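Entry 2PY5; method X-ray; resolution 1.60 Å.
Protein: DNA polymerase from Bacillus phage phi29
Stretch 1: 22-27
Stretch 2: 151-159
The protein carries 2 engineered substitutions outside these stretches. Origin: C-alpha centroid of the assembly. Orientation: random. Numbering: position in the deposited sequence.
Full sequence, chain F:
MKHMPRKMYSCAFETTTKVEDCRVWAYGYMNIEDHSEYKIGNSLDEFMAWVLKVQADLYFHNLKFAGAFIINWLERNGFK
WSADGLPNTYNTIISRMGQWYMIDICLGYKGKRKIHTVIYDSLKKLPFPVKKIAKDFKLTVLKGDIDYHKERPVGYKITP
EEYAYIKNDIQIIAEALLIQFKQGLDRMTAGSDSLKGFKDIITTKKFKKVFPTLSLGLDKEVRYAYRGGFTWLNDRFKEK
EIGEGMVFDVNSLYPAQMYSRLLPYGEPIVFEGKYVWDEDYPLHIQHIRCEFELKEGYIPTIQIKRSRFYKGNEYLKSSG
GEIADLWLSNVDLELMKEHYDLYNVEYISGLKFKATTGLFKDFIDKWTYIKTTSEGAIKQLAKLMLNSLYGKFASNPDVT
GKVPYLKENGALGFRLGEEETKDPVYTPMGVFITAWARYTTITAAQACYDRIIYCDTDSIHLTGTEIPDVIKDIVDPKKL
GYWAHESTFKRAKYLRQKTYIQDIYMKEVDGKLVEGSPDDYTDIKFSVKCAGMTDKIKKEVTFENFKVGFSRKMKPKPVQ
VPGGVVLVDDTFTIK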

ATOM      1  N   CYS F  22      -2.171 -25.102  17.034  1.00 31.55           N
ATOM      2  CA  CYS F  22      -2.438 -24.289  15.869  1.00 31.61           C
ATOM      3  C   CYS F  22      -2.534 -25.162  14.633  1.00 31.44           C
ATOM      4  O   CYS F  22      -1.555 -25.809  14.236  1.00 32.90           O
ATOM      5  N   ARG F  23      -3.720 -25.182  14.035  1.00 30.74           N
ATOM      6  CA  ARG F  23      -3.981 -26.031  12.887  1.00 31.37           C
ATOM      7  C   ARG F  23      -5.180 -25.546  12.088  1.00 31.40           C
ATOM      8  O   ARG F  23      -6.022 -24.828  12.582  1.00 31.89           O
ATOM      9  N   VAL F  24      -5.247 -25.982  10.844  1.00 30.01           N
ATOM     10  CA  VAL F  24      -6.416 -25.751   9.988  1.00 29.62           C
ATOM     11  C   VAL F  24      -7.587 -26.613  10.480  1.00 29.86           C
ATOM     12  O   VAL F  24      -7.426 -27.826  10.689  1.00 31.12           O
ATOM     13  N   TRP F  25      -8.746 -25.990  10.706  1.00 30.48           N
ATOM     14  CA  TRP F  25      -9.969 -26.750  10.997  1.00 29.74           C
ATOM     15  C   TRP F  25     -10.963 -26.754   9.837  1.00 28.92           C
ATOM     16  O   TRP F  25     -11.900 -27.535   9.836  1.00 30.70           O
ATOM     17  N   ALA F  26     -10.748 -25.875   8.855  1.00 29.72           N
ATOM     18  CA  ALA F  26     -11.540 -25.892   7.627  1.00 29.22           C
ATOM     19  C   ALA F  26     -10.734 -25.373   6.452  1.00 29.71           C
ATOM     20  O   ALA F  26      -9.887 -24.506   6.617  1.00 30.20           O
ATOM     21  N   TYR F  27     -10.985 -25.945   5.273  1.00 29.54           N
ATOM     22  CA  TYR F  27     -10.488 -25.397   4.018  1.00 32.26           C
ATOM     23  C   TYR F  27     -11.652 -25.249   3.053  1.00 29.72           C
ATOM     24  O   TYR F  27     -12.671 -25.936   3.170  1.00 30.42           O
ATOM     25  N   GLU F 151     -13.921 -23.425  20.569  1.00 34.16           N
ATOM     26  CA  GLU F 151     -13.226 -24.687  20.773  1.00 34.57           C
ATOM     27  C   GLU F 151     -13.568 -25.646  19.627  1.00 32.29           C
ATOM     28  O   GLU F 151     -14.746 -25.999  19.441  1.00 30.21           O
ATOM     29  N   ARG F 152     -12.537 -26.047  18.878  1.00 30.94           N
ATOM     30  CA  ARG F 152     -12.685 -26.931  17.717  1.00 30.18           C
ATOM     31  C   ARG F 152     -11.576 -27.984  17.693  1.00 29.39           C
ATOM     32  O   ARG F 152     -10.479 -27.727  17.203  1.00 31.44           O
ATOM     33  N   PRO F 153     -11.859 -29.176  18.244  1.00 29.51           N
ATOM     34  CA  PRO F 153     -10.894 -30.262  18.232  1.00 29.11           C
ATOM     35  C   PRO F 153     -10.617 -30.806  16.843  1.00 30.32           C
ATOM     36  O   PRO F 153     -11.311 -30.481  15.882  1.00 31.42           O
ATOM     37  N   VAL F 154      -9.593 -31.639  16.737  1.00 28.29           N
ATOM     38  CA  VAL F 154      -9.310 -32.292  15.478  1.00 27.52           C
ATOM     39  C   VAL F 154     -10.553 -33.071  15.030  1.00 28.60           C
ATOM     40  O   VAL F 154     -11.136 -33.827  15.810  1.00 29.21           O
ATOM     41  N   GLY F 155     -10.959 -32.873  13.773  1.00 29.99           N
ATOM     42  CA  GLY F 155     -12.128 -33.576  13.214  1.00 29.91           C
ATOM     43  C   GLY F 155     -13.450 -32.894  13.513  1.00 28.81           C
ATOM     44  O   GLY F 155     -14.521 -33.436  13.237  1.00 31.97           O
ATOM     45  N   TYR F 156     -13.372 -31.704  14.100  1.00 28.49           N
ATOM     46  CA  TYR F 156     -14.548 -30.894  14.400  1.00 29.87           C
ATOM     47  C   TYR F 156     -15.443 -30.755  13.166  1.00 27.61           C
ATOM     48  O   TYR F 156     -14.961 -30.470  12.052  1.00 28.88           O
ATOM     49  N   LYS F 157     -16.737 -30.981  13.385  1.00 32.26           N
ATOM     50  CA  LYS F 157     -17.750 -30.925  12.335  1.00 32.82           C
ATOM     51  C   LYS F 157     -18.141 -29.486  12.007  1.00 32.44           C
ATOM     52  O   LYS F 157     -18.688 -28.773  12.850  1.00 32.77           O
ATOM     53  N   ILE F 158     -17.888 -29.079  10.768  1.00 32.26           N
ATOM     54  CA  ILE F 158     -18.209 -27.730  10.312  1.00 30.64           C
ATOM     55  C   ILE F 158     -19.728 -27.529  10.276  1.00 29.92           C
ATOM     56  O   ILE F 158     -20.453 -28.355   9.714  1.00 32.61           O
ATOM     57  N   THR F 159     -20.208 -26.450  10.900  1.00 28.71           N
ATOM     58  CA  THR F 159     -21.644 -26.157  10.939  1.00 28.44           C
ATOM     59  C   THR F 159     -22.104 -25.587   9.592  1.00 29.30           C
ATOM     60  O   THR F 159     -21.283 -25.124   8.809  1.00 29.92           O
TER

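The guanidinium of Arg-152 lies flat on the indole of Trp-25, centres 3.9 Å apart and planes only 6° from parallel, with Arg-152 CZ 3.3 Å from Trp-25 CZ2. Arg-152 reaches this position with chi1 m and chi2 and chi3 both t; the extended chain also sets Arg-152 CD over the five-membered ring of Trp-25, 3.4 Å from its centroid, a CH-pi contact. Stacking leaves the nitrogens of Arg-152 free to bond within their own plane, and all three find partners elsewhere in the structure. Trp-25 (chi1 p, chi2 -98°) points toward stretch 2 and also receives Tyr-156 (chi1 t), whose ring edge is directed at the indole face in an offset edge-to-face pair, planes at 85°, with Trp-25 CE3 4.0 Å from Tyr-156 CD2. At the indole edge, Ile-158 (chi1 m, chi2 t) brings CG1 to 4.2 Å from Trp-25 CZ3, while its CD1 lies 3.7 Å from Ala-26 CB. Arg-23, chi1 p, grips the backbone instead: its NH1 and NH2 donate hydrogen bonds to Arg-152 O at 3.0 and 2.9 Å, and its NE packs 3.6 Å from Val-154 CG2. Water 1 donates to Trp-25 O and Tyr-156 O, its oxygen 2.7 Å from each, bridging the two backbones. Lys-157 and Tyr-27 point away.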

ATOM      1  CB  CYS F  22      -1.319 -23.269  15.721  1.00 32.94           C
ATOM      2  SG  CYS F  22      -1.420 -22.226  14.289  1.00 32.86           S
ATOM      3  CB  ARG F  23      -4.208 -27.471  13.353  1.00 32.89           C
ATOM      4  CG  ARG F  23      -5.277 -27.612  14.369  1.00 32.91           C
ATOM      5  CD  ARG F  23      -5.388 -29.034  14.953  1.00 31.52           C
ATOM      6  NE  ARG F  23      -6.013 -28.919  16.265  1.00 29.57           N
ATOM      7  CZ  ARG F  23      -7.312 -28.711  16.493  1.00 30.60           C
ATOM      8  NH1 ARG F  23      -8.199 -28.663  15.511  1.00 31.08           N
ATOM      9  NH2 ARG F  23      -7.724 -28.539  17.726  1.00 32.15           N
ATOM     10  CB  VAL F  24      -6.065 -26.099   8.517  1.00 30.08           C
ATOM     11  CG1 VAL F  24      -7.300 -26.096   7.617  1.00 30.44           C
ATOM     12  CG2 VAL F  24      -5.014 -25.122   7.996  1.00 30.97           C
ATOM     13  CB  TRP F  25     -10.642 -26.304  12.305  1.00 30.15           C
ATOM     14  CG  TRP F  25     -11.191 -24.891  12.336  1.00 29.62           C
ATOM     15  CD1 TRP F  25     -10.574 -23.805  12.865  1.00 29.44           C
ATOM     16  CD2 TRP F  25     -12.472 -24.447  11.875  1.00 29.37           C
ATOM     17  NE1 TRP F  25     -11.389 -22.706  12.777  1.00 30.46           N
ATOM     18  CE2 TRP F  25     -12.561 -23.068  12.166  1.00 31.15           C
ATOM     19  CE3 TRP F  25     -13.566 -25.081  11.266  1.00 30.94           C
ATOM     20  CZ2 TRP F  25     -13.683 -22.302  11.833  1.00 31.35           C
ATOM     21  CZ3 TRP F  25     -14.690 -24.317  10.947  1.00 30.82           C
ATOM     22  CH2 TRP F  25     -14.737 -22.942  11.234  1.00 29.63           C
ATOM     23  CB  ALA F  26     -12.815 -25.064   7.779  1.00 29.78           C
ATOM     24  CB  TYR F  27      -9.429 -26.306   3.385  1.00 32.01           C
ATOM     25  CG  TYR F  27      -9.977 -27.596   2.775  1.00 31.28           C
ATOM     26  CD1 TYR F  27     -10.556 -27.611   1.499  1.00 30.84           C
ATOM     27  CD2 TYR F  27      -9.934 -28.799   3.477  1.00 31.30           C
ATOM     28  CE1 TYR F  27     -11.060 -28.800   0.942  1.00 32.19           C
ATOM     29  CE2 TYR F  27     -10.423 -29.977   2.918  1.00 31.26           C
ATOM     30  CZ  TYR F  27     -10.993 -29.963   1.646  1.00 32.19           C
ATOM     31  OH  TYR F  27     -11.498 -31.128   1.088  1.00 33.44           O
ATOM     32  CB  GLU F 151     -13.646 -25.281  22.120  1.00 36.73           C
ATOM     33  CG  GLU F 151     -13.211 -26.725  22.377  1.00 41.20           C
ATOM     34  CD  GLU F 151     -11.710 -26.888  22.509  1.00 43.64           C
ATOM     35  OE1 GLU F 151     -10.996 -25.868  22.657  1.00 41.87           O
ATOM     36  OE2 GLU F 151     -11.250 -28.055  22.484  1.00 47.97           O
ATOM     37  CB  ARG F 152     -12.651 -26.120  16.423  1.00 29.05           C
ATOM     38  CG  ARG F 152     -13.842 -25.183  16.248  1.00 27.38           C
ATOM     39  CD  ARG F 152     -13.750 -24.439  14.933  1.00 29.33           C
ATOM     40  NE  ARG F 152     -14.844 -23.486  14.725  1.00 29.89           N
ATOM     41  CZ  ARG F 152     -14.774 -22.169  14.933  1.00 32.08           C
ATOM     42  NH1 ARG F 152     -13.669 -21.616  15.413  1.00 32.23           N
ATOM     43  NH2 ARG F 152     -15.834 -21.405  14.684  1.00 33.49           N
ATOM     44  CB  PRO F 153     -11.582 -31.344  19.079  1.00 28.78           C
ATOM     45  CG  PRO F 153     -12.597 -30.636  19.851  1.00 31.90           C
ATOM     46  CD  PRO F 153     -13.079 -29.560  18.972  1.00 30.37           C
ATOM     47  CB  VAL F 154      -8.085 -33.215  15.590  1.00 29.62           C
ATOM     48  CG1 VAL F 154      -7.926 -34.065  14.335  1.00 29.84           C
ATOM     49  CG2 VAL F 154      -6.842 -32.396  15.838  1.00 31.53           C
ATOM     50  CB  TYR F 156     -14.115 -29.512  14.929  1.00 30.09           C
ATOM     51  CG  TYR F 156     -15.192 -28.458  14.923  1.00 30.53           C
ATOM     52  CD1 TYR F 156     -16.106 -28.374  15.960  1.00 29.49           C
ATOM     53  CD2 TYR F 156     -15.281 -27.529  13.898  1.00 30.83           C
ATOM     54  CE1 TYR F 156     -17.095 -27.412  15.969  1.00 29.96           C
ATOM     55  CE2 TYR F 156     -16.283 -26.566  13.900  1.00 30.57           C
ATOM     56  CZ  TYR F 156     -17.175 -26.508  14.940  1.00 31.79           C
ATOM     57  OH  TYR F 156     -18.160 -25.551  14.961  1.00 34.09           O
ATOM     58  CB  LYS F 157     -18.982 -31.701  12.796  1.00 34.70           C
ATOM     59  CG  LYS F 157     -20.185 -31.666  11.871  1.00 36.21           C
ATOM     60  CD  LYS F 157     -21.176 -32.737  12.285  1.00 39.30           C
ATOM     61  CE  LYS F 157     -22.577 -32.476  11.785  1.00 41.03           C
ATOM     62  NZ  LYS F 157     -23.515 -33.519  12.301  1.00 42.25           N
ATOM     63  CB  ILE F 158     -17.614 -27.457   8.901  1.00 30.70           C
ATOM     64  CG1 ILE F 158     -16.089 -27.644   8.897  1.00 30.86           C
ATOM     65  CG2 ILE F 158     -17.949 -26.049   8.450  1.00 32.49           C
ATOM     66  CD1 ILE F 158     -15.484 -27.662   7.497  1.00 31.79           C
ATOM     67  CB  THR F 159     -22.015 -25.164  12.071  1.00 28.54           C
ATOM     68  OG1 THR F 159     -21.478 -23.866  11.780  1.00 28.78           O
ATOM     69  CG2 THR F 159     -21.506 -25.655  13.433  1.00 30.92           C
TER
HETATM   70  O   HOH W   1     -12.574 -29.130  11.873  1.00 25.27           O